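Local atomic coordinates of segregation and condensation protein B (Mycobacterium tuberculosis, PDB entry 2Z99), a protein that probably acts in chromosome partition during cell division, as the winged-helix ScpB subunit of the SMC-containing segregation and condensation complex. Residues L53-L58 / I65-T70; R100-T105 / D129-T134. All coordinates share one frame; numbering follows the deposited sequence.

Contact 1. Residues L53-L58 / I65-T70; sequences LMADEL and IDLRHT
Leu67 of strand 65-70 packs against Met54, Ala55 and Leu58 of helix 44-60 in a buried, apolar helix-on-strand contact within the N-terminal winged-helix part of the chain. The helix and the strand that follows it run roughly antiparallel, their short axes 144° apart and 7.5 Å from each other at closest approach. Leu67 has the largest share of the contact, meeting all three helix residues. Its CB lies 3.9 Å from Ala55 CB, and Leu58 CD1, from about one turn further along the helix, also packs on this CB. The chi1 of -177°, with CG anti to the backbone N, carries CD2 back toward the preceding part of the helix, where it lies 4.0 Å from Met54 CB. The small methyl of Ala55 lets the backbones approach closely: its CB rests 3.4 Å from the carbonyl oxygen of Leu67, and the two CA atoms are 5.0 Å apart. Leu58 lays its CB 3.7 Å from Ile65 O. No direct hydrogen bond joins the two segments. Water 1 links them instead, donating to Ala55 O at 2.9 Å and to Asp66 OD1 at 2.7 Å, so a helix carbonyl and a strand carboxylate share one solvent molecule. On the same carboxylate, Asp66 OD2 forms a salt bridge with Arg68 NH1, in the plane of the guanidinium at its edge. Strand 65-70 pairs with strand 73-78 in the hairpin that forms the wing, where Leu67 also touches Trp74 and Met76; helix 13-26 closes the core through Leu24 on Leu67 and Leu20 on Met54.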
loop_
_atom_site.group_PDB
_atom_site.type_symbol
_atom_site.label_atom_id
_atom_site.label_comp_id
_atom_site.label_asym_id
_atom_site.label_seq_id
_atom_site.Cartn_x
_atom_site.Cartn_y
_atom_site.Cartn_z
ATOM N N LEU A 53 19.990 9.558 -3.414
ATOM C CA LEU A 53 20.896 8.737 -4.205
ATOM C C LEU A 53 20.108 7.519 -4.720
ATOM O O LEU A 53 20.265 7.102 -5.876
ATOM C CB LEU A 53 22.096 8.294 -3.365
ATOM C CG LEU A 53 23.028 7.312 -4.086
ATOM C CD1 LEU A 53 23.477 7.910 -5.404
ATOM C CD2 LEU A 53 24.221 6.979 -3.201
ATOM N N MET A 54 19.259 6.957 -3.861
ATOM C CA MET A 54 18.418 5.828 -4.260
ATOM C C MET A 54 17.442 6.310 -5.334
ATOM O O MET A 54 17.131 5.581 -6.266
ATOM C CB MET A 54 17.638 5.293 -3.062
ATOM C CG MET A 54 18.517 4.715 -1.983
ATOM S SD MET A 54 17.609 4.309 -0.502
ATOM C CE MET A 54 16.359 3.145 -1.221
ATOM N N ALA A 55 16.960 7.546 -5.212
ATOM C CA ALA A 55 16.044 8.075 -6.219
ATOM C C ALA A 55 16.815 8.301 -7.503
ATOM O O ALA A 55 16.277 8.113 -8.590
ATOM C CB ALA A 55 15.410 9.385 -5.751
ATOM N N ASP A 56 18.077 8.711 -7.389
ATOM C CA ASP A 56 18.898 8.929 -8.580
ATOM C C ASP A 56 19.171 7.622 -9.322
ATOM O O ASP A 56 19.140 7.574 -10.555
ATOM C CB ASP A 56 20.244 9.566 -8.219
ATOM C CG ASP A 56 20.131 11.042 -7.872
ATOM O OD1 ASP A 56 19.186 11.716 -8.350
ATOM O OD2 ASP A 56 21.019 11.534 -7.131
ATOM N N GLU A 57 19.461 6.562 -8.570
ATOM C CA GLU A 57 19.732 5.259 -9.177
ATOM C C GLU A 57 18.500 4.721 -9.915
ATOM O O GLU A 57 18.606 4.253 -11.049
ATOM C CB GLU A 57 20.138 4.253 -8.101
ATOM C CG GLU A 57 21.314 4.668 -7.262
ATOM C CD GLU A 57 21.465 3.813 -6.014
ATOM O OE1 GLU A 57 20.739 2.804 -5.889
ATOM O OE2 GLU A 57 22.314 4.148 -5.160
ATOM N N LEU A 58 17.338 4.783 -9.262
ATOM C CA LEU A 58 16.091 4.296 -9.856
ATOM C C LEU A 58 15.765 4.987 -11.166
ATOM O O LEU A 58 15.399 4.333 -12.140
ATOM C CB LEU A 58 14.930 4.466 -8.874
ATOM C CG LEU A 58 15.080 3.542 -7.656
ATOM C CD1 LEU A 58 14.079 3.914 -6.572
ATOM C CD2 LEU A 58 14.912 2.085 -8.106
ATOM N N ILE A 65 9.580 1.916 -10.525
ATOM C CA ILE A 65 9.419 2.625 -9.265
ATOM C C ILE A 65 10.184 3.948 -9.279
ATOM O O ILE A 65 11.363 4.000 -9.662
ATOM C CB ILE A 65 9.929 1.767 -8.088
ATOM C CG1 ILE A 65 9.153 0.450 -8.031
ATOM C CG2 ILE A 65 9.791 2.536 -6.783
ATOM C CD1 ILE A 65 9.668 -0.525 -6.990
ATOM N N ASP A 66 9.505 5.015 -8.867
ATOM C CA ASP A 66 10.105 6.341 -8.821
ATOM C C ASP A 66 9.957 6.922 -7.423
ATOM O O ASP A 66 8.846 7.245 -6.990
ATOM C CB ASP A 66 9.434 7.277 -9.820
ATOM C CG ASP A 66 10.098 8.634 -9.870
ATOM O OD1 ASP A 66 11.061 8.838 -9.111
ATOM O OD2 ASP A 66 9.673 9.497 -10.663
ATOM N N LEU A 67 11.086 7.046 -6.727
ATOM C CA LEU A 67 11.119 7.584 -5.376
ATOM C C LEU A 67 11.109 9.100 -5.494
ATOM O O LEU A 67 12.061 9.694 -5.992
ATOM C CB LEU A 67 12.382 7.102 -4.657
ATOM C CG LEU A 67 12.616 7.475 -3.191
ATOM C CD1 LEU A 67 11.480 6.983 -2.289
ATOM C CD2 LEU A 67 13.931 6.862 -2.756
ATOM N N ARG A 68 10.016 9.721 -5.063
ATOM C CA ARG A 68 9.897 11.166 -5.142
ATOM C C ARG A 68 9.699 11.809 -3.781
ATOM O O ARG A 68 9.161 11.195 -2.858
ATOM C CB ARG A 68 8.748 11.561 -6.069
ATOM C CG ARG A 68 9.138 11.662 -7.527
ATOM C CD ARG A 68 8.187 12.569 -8.290
ATOM N NE ARG A 68 6.830 12.036 -8.348
ATOM C CZ ARG A 68 6.504 10.898 -8.956
ATOM N NH1 ARG A 68 7.447 10.179 -9.553
ATOM N NH2 ARG A 68 5.238 10.478 -8.976
ATOM N N HIS A 69 10.149 13.053 -3.664
ATOM C CA HIS A 69 10.024 13.796 -2.414
ATOM C C HIS A 69 8.963 14.870 -2.551
ATOM O O HIS A 69 8.953 15.628 -3.527
ATOM C CB HIS A 69 11.350 14.455 -2.033
ATOM C CG HIS A 69 11.296 15.214 -0.746
ATOM N ND1 HIS A 69 11.565 16.562 -0.666
ATOM C CD2 HIS A 69 11.018 14.810 0.516
ATOM C CE1 HIS A 69 11.456 16.955 0.590
ATOM N NE2 HIS A 69 11.127 15.910 1.329
ATOM N N THR A 70 8.076 14.925 -1.562
ATOM C CA THR A 70 6.989 15.895 -1.544
ATOM C C THR A 70 6.965 16.576 -0.171
ATOM O O THR A 70 7.616 16.106 0.766
ATOM C CB THR A 70 5.637 15.193 -1.795
ATOM O OG1 THR A 70 4.625 16.174 -2.043
ATOM C CG2 THR A 70 5.237 14.359 -0.584
HETATM O O HOH W 1 13.380 7.572 -8.679
#

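Contact 2. Residues R100-T105 / D129-T134; sequences RAALET and DAVMRT
Val131 of helix 129-137 points at helix 100-112 and meets Ala102 and Thr105 there, the two short helix axes crossing at -75° and 9.7 Å apart at their closest. From the backbone outward, Val131 CB carries the branch toward helix 100-112. There the methyls part: CG1 stands anti to the backbone N (chi1 172°) and takes up the contact, whereas CG2 is turned beside that N. CG1 fits against the backbone of the other helix, 3.6 Å from Ala102 CA and 3.9 Å from Ala102 CB. The alanine leaves room for it, and the CA atoms of Ala102 and Val131 are 5.6 Å apart. CG1 also faces Thr105, about one turn on from Ala102. Thr105 points toward Val131, but its methyl is modelled too close to be trusted. Thr105 OG1 lies 3.8 Å from Val131 CG1; this buried hydroxyl has no polar partner in the model, which may reflect its doubtful rotamer. Within its own helix, Val131 O accepts a 3.2 Å bond from Thr134 OG1, the donor tilted 35° from the carbonyl plane. Thr99, just ahead of helix 100-112, receives the Ala102 N-H on its OG1. Helix 117-124 lies against both helices in this C-terminal winged-helix part: Arg124 touches Ala101, Glu104 and Thr105, and Arg117 touches Met132.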
loop_
_atom_site.group_PDB
_atom_site.type_symbol
_atom_site.label_atom_id
_atom_site.label_comp_id
_atom_site.label_asym_id
_atom_site.label_seq_id
_atom_site.Cartn_x
_atom_site.Cartn_y
_atom_site.Cartn_z
ATOM N N ARG A 100 -20.973 -20.039 -14.626
ATOM C CA ARG A 100 -21.333 -21.084 -15.568
ATOM C C ARG A 100 -22.702 -20.804 -16.183
ATOM O O ARG A 100 -22.938 -21.088 -17.356
ATOM C CB ARG A 100 -21.332 -22.444 -14.874
ATOM C CG ARG A 100 -21.664 -23.603 -15.800
ATOM C CD ARG A 100 -21.338 -24.957 -15.170
ATOM N NE ARG A 100 -19.898 -25.230 -15.118
ATOM C CZ ARG A 100 -19.051 -24.704 -14.235
ATOM N NH1 ARG A 100 -19.483 -23.864 -13.299
ATOM N NH2 ARG A 100 -17.760 -25.014 -14.292
ATOM N N ALA A 101 -23.601 -20.238 -15.388
ATOM C CA ALA A 101 -24.929 -19.921 -15.883
ATOM C C ALA A 101 -24.792 -18.959 -17.057
ATOM O O ALA A 101 -25.452 -19.121 -18.083
ATOM C CB ALA A 101 -25.768 -19.287 -14.780
ATOM N N ALA A 102 -23.925 -17.960 -16.898
ATOM C CA ALA A 102 -23.694 -16.965 -17.940
ATOM C C ALA A 102 -23.133 -17.602 -19.210
ATOM O O ALA A 102 -23.658 -17.382 -20.293
ATOM C CB ALA A 102 -22.748 -15.897 -17.433
ATOM N N LEU A 103 -22.065 -18.382 -19.084
ATOM C CA LEU A 103 -21.491 -19.023 -20.258
ATOM C C LEU A 103 -22.571 -19.853 -20.946
ATOM O O LEU A 103 -22.692 -19.865 -22.177
ATOM C CB LEU A 103 -20.310 -19.923 -19.870
ATOM C CG LEU A 103 -18.945 -19.303 -19.527
ATOM C CD1 LEU A 103 -18.764 -18.007 -20.313
ATOM C CD2 LEU A 103 -18.834 -19.039 -18.034
ATOM N N GLU A 104 -23.361 -20.535 -20.127
ATOM C CA GLU A 104 -24.446 -21.371 -20.603
ATOM C C GLU A 104 -25.345 -20.563 -21.533
ATOM O O GLU A 104 -25.576 -20.947 -22.673
ATOM C CB GLU A 104 -25.273 -21.860 -19.417
ATOM C CG GLU A 104 -25.649 -23.330 -19.453
ATOM C CD GLU A 104 -24.650 -24.206 -18.717
ATOM O OE1 GLU A 104 -23.578 -24.499 -19.293
ATOM O OE2 GLU A 104 -24.938 -24.589 -17.557
ATOM N N THR A 105 -25.853 -19.438 -21.046
ATOM C CA THR A 105 -26.738 -18.618 -21.856
ATOM C C THR A 105 -26.007 -17.943 -22.996
ATOM O O THR A 105 -26.613 -17.592 -24.006
ATOM C CB THR A 105 -27.500 -17.558 -20.998
ATOM O OG1 THR A 105 -27.532 -16.304 -21.685
ATOM C CG2 THR A 105 -26.856 -17.383 -19.662
ATOM N N ASP A 129 -32.525 -12.034 -17.451
ATOM C CA ASP A 129 -32.240 -10.606 -17.563
ATOM C C ASP A 129 -30.889 -10.173 -16.999
ATOM O O ASP A 129 -30.181 -9.366 -17.612
ATOM C CB ASP A 129 -33.350 -9.800 -16.897
ATOM C CG ASP A 129 -34.721 -10.161 -17.431
ATOM O OD1 ASP A 129 -34.834 -10.395 -18.653
ATOM O OD2 ASP A 129 -35.682 -10.210 -16.630
ATOM N N ALA A 130 -30.535 -10.703 -15.832
ATOM C CA ALA A 130 -29.268 -10.358 -15.195
ATOM C C ALA A 130 -28.095 -10.776 -16.072
ATOM O O ALA A 130 -27.170 -9.991 -16.296
ATOM C CB ALA A 130 -29.167 -11.021 -13.819
ATOM N N VAL A 131 -28.137 -12.010 -16.569
ATOM C CA VAL A 131 -27.074 -12.518 -17.418
ATOM C C VAL A 131 -27.083 -11.853 -18.790
ATOM O O VAL A 131 -26.033 -11.650 -19.392
ATOM C CB VAL A 131 -27.184 -14.044 -17.599
ATOM C CG1 VAL A 131 -26.195 -14.512 -18.634
ATOM C CG2 VAL A 131 -26.907 -14.737 -16.285
ATOM N N MET A 132 -28.267 -11.532 -19.297
ATOM C CA MET A 132 -28.359 -10.872 -20.598
ATOM C C MET A 132 -27.667 -9.525 -20.473
ATOM O O MET A 132 -26.825 -9.163 -21.289
ATOM C CB MET A 132 -29.817 -10.658 -21.005
ATOM C CG MET A 132 -30.498 -11.894 -21.566
ATOM S SD MET A 132 -29.627 -12.584 -22.988
ATOM C CE MET A 132 -30.422 -11.749 -24.331
ATOM N N ARG A 133 -28.034 -8.800 -19.427
ATOM C CA ARG A 133 -27.472 -7.492 -19.139
ATOM C C ARG A 133 -25.947 -7.535 -19.134
ATOM O O ARG A 133 -25.307 -6.818 -19.905
ATOM C CB ARG A 133 -27.959 -7.017 -17.778
ATOM C CG ARG A 133 -27.642 -5.575 -17.455
ATOM C CD ARG A 133 -27.850 -5.305 -15.973
ATOM N NE ARG A 133 -29.100 -5.883 -15.494
ATOM C CZ ARG A 133 -29.346 -6.163 -14.217
ATOM N NH1 ARG A 133 -28.427 -5.913 -13.290
ATOM N NH2 ARG A 133 -30.501 -6.712 -13.866
ATOM N N THR A 134 -25.359 -8.366 -18.274
ATOM C CA THR A 134 -23.905 -8.419 -18.209
ATOM C C THR A 134 -23.321 -8.805 -19.565
ATOM O O THR A 134 -22.379 -8.177 -20.032
ATOM C CB THR A 134 -23.384 -9.392 -17.100
ATOM O OG1 THR A 134 -23.658 -10.745 -17.469
ATOM C CG2 THR A 134 -24.044 -9.095 -15.765
#

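How the contacts relate
From the N terminus, the chain first passes through helices 13-26 and 33-40 and enters helix 44-60. Contact 1 then closes a short loop, with six residues between its segments, and ties that helix to the first strand of the adjoining hairpin. Strand 73-78 and helix 83-94 follow before contact 2 opens. It closes a longer loop of 23 residues that includes helix 117-124 and joins the first helix of the C-terminal part to helix 129-137. The two loops are in series, neither nested nor crossed. Each contact belongs to its own winged-helix part, one with the sheet of strands 65-70 and 73-78, the other with that of 115-116, 153-157 and 141-146; their centres are 48 Å apart, on opposite sides of the chain's centre.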